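PDB 3PLC: beta-cardiotoxin OH-27 from Ophiophagus hannah, which is a three-finger cardiotoxin of king cobra venom that probably acts on the heart, perhaps by blocking beta-adrenergic receptors. Local coordinates for residues K46-A49 with D50-V53. Numbering follows the deposited sequence.
Sequences KSSA and DVEV
S48 and V51 close the tip of the third finger of this three-finger toxin, where the chain reverses: the directions of 46-49 and 50-53 differ by 153°. The backbone hydrogen bond S48 N to V51 O measures 2.9 Å and is nearly straight, at 158° at the hydrogen. The backbone shape of A49 and D50 is near that of a type I beta turn, but V51 N and S48 O stand 3.7 Å apart without the usual bond, and the closing bond is the one from S48 N to V51 O.

A second set of polar contacts involves the hydroxyl of S48. OG sits between its own backbone N and carbonyl carbon (chi1 90°), which turns it toward the amides of D50 and V51. There it accepts two bent, weak hydrogen bonds, from V51 N at 3.2 Å and from D50 N at 3.4 Å. The latter is a weak form of the ST turn. The same OG also lies against V51 CB at 3.6 Å.

Farther down the finger, V53 packs by van der Waals contact against backbone and hydroxyl atoms of K46 and S47. V53 faces the first arm, and its CG2, anti to the carbonyl carbon, lies alongside the backbone, 3.7 Å from K46 O and 3.8 Å from S47 CA. From the same arm, S47 OG approaches V53 CB at 3.7 Å. V53 also touches V23 and M25 of strand 21-25.

The chemistry therefore implies an exposed tip held by one firm backbone bond and weaker serine contacts, joined to the three-stranded sheet by V53, the first residue of strand 53-56, and by E52, whose backbone is hydrogen-bonded to T26.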
ATOM      1  N   LYS A  46      -2.307  -1.040  11.994  1.00 61.98           N
ATOM      2  CA  LYS A  46      -2.068   0.026  12.958  1.00 64.87           C
ATOM      3  C   LYS A  46      -0.653   0.584  12.786  1.00 62.79           C
ATOM      4  O   LYS A  46       0.297  -0.167  12.577  1.00 61.72           O
ATOM      5  CB  LYS A  46      -2.272  -0.523  14.381  1.00 69.69           C
ATOM      6  CG  LYS A  46      -2.350   0.531  15.489  1.00 75.12           C
ATOM      7  CD  LYS A  46      -3.270   0.101  16.648  1.00 81.92           C
ATOM      8  CE  LYS A  46      -4.738   0.507  16.407  1.00 83.85           C
ATOM      9  NZ  LYS A  46      -5.410  -0.239  15.294  1.00 81.11           N
ATOM     10  N   SER A  47      -0.525   1.905  12.850  1.00 63.57           N
ATOM     11  CA  SER A  47       0.782   2.562  12.894  1.00 63.13           C
ATOM     12  C   SER A  47       1.475   2.283  14.232  1.00 67.03           C
ATOM     13  O   SER A  47       0.823   1.901  15.210  1.00 70.81           O
ATOM     14  CB  SER A  47       0.623   4.066  12.683  1.00 63.27           C
ATOM     15  OG  SER A  47      -0.168   4.314  11.535  1.00 62.98           O
ATOM     16  N   SER A  48       2.791   2.479  14.272  1.00 66.79           N
ATOM     17  CA  SER A  48       3.562   2.166  15.467  1.00 70.27           C
ATOM     18  C   SER A  48       4.683   3.175  15.732  1.00 72.18           C
ATOM     19  O   SER A  48       4.875   4.135  14.977  1.00 70.30           O
ATOM     20  CB  SER A  48       4.128   0.743  15.374  1.00 69.12           C
ATOM     21  OG  SER A  48       5.432   0.741  14.764  1.00 68.30           O
ATOM     22  N   ALA A  49       5.415   2.937  16.818  1.00 76.11           N
ATOM     23  CA  ALA A  49       6.541   3.769  17.209  1.00 78.15           C
ATOM     24  C   ALA A  49       7.557   3.928  16.075  1.00 74.70           C
ATOM     25  O   ALA A  49       7.940   5.053  15.732  1.00 74.18           O
ATOM     26  CB  ALA A  49       7.203   3.216  18.467  1.00 82.82           C
ATOM     27  N   ASP A  50       7.986   2.824  15.470  1.00 72.38           N
ATOM     28  CA  ASP A  50       8.996   2.963  14.425  1.00 70.18           C
ATOM     29  C   ASP A  50       8.570   2.585  12.994  1.00 64.76           C
ATOM     30  O   ASP A  50       9.412   2.442  12.120  1.00 63.20           O
ATOM     31  CB  ASP A  50      10.345   2.346  14.857  1.00 73.51           C
ATOM     32  CG  ASP A  50      10.286   0.843  15.022  1.00 75.68           C
ATOM     33  OD1 ASP A  50      10.812   0.351  16.039  1.00 80.70           O
ATOM     34  OD2 ASP A  50       9.733   0.158  14.123  1.00 75.43           O
ATOM     35  N   VAL A  51       7.263   2.456  12.767  1.00 62.19           N
ATOM     36  CA  VAL A  51       6.709   2.161  11.454  1.00 57.00           C
ATOM     37  C   VAL A  51       5.444   2.990  11.220  1.00 56.02           C
ATOM     38  O   VAL A  51       4.477   2.901  11.993  1.00 58.09           O
ATOM     39  CB  VAL A  51       6.352   0.646  11.277  1.00 56.34           C
ATOM     40  CG1 VAL A  51       5.479   0.430  10.037  1.00 52.39           C
ATOM     41  CG2 VAL A  51       7.604  -0.222  11.201  1.00 57.06           C
ATOM     42  N   GLU A  52       5.455   3.785  10.150  1.00 53.18           N
ATOM     43  CA  GLU A  52       4.289   4.592   9.791  1.00 52.16           C
ATOM     44  C   GLU A  52       3.492   4.003   8.643  1.00 48.30           C
ATOM     45  O   GLU A  52       4.052   3.675   7.595  1.00 46.06           O
ATOM     46  CB  GLU A  52       4.685   6.012   9.436  1.00 52.68           C
ATOM     47  CG  GLU A  52       3.497   6.941   9.261  1.00 55.08           C
ATOM     48  CD  GLU A  52       3.915   8.309   8.787  1.00 58.09           C
ATOM     49  OE1 GLU A  52       4.243   8.441   7.583  1.00 55.00           O
ATOM     50  OE2 GLU A  52       3.921   9.247   9.623  1.00 63.17           O
ATOM     51  N   VAL A  53       2.179   3.916   8.847  1.00 48.17           N
ATOM     52  CA  VAL A  53       1.256   3.341   7.862  1.00 45.42           C
ATOM     53  C   VAL A  53       0.383   4.405   7.209  1.00 44.86           C
ATOM     54  O   VAL A  53      -0.419   5.044   7.890  1.00 47.06           O
ATOM     55  CB  VAL A  53       0.328   2.278   8.511  1.00 46.85           C
ATOM     56  CG1 VAL A  53      -0.506   1.580   7.443  1.00 44.62           C
ATOM     57  CG2 VAL A  53       1.126   1.243   9.308  1.00 46.55           C
TER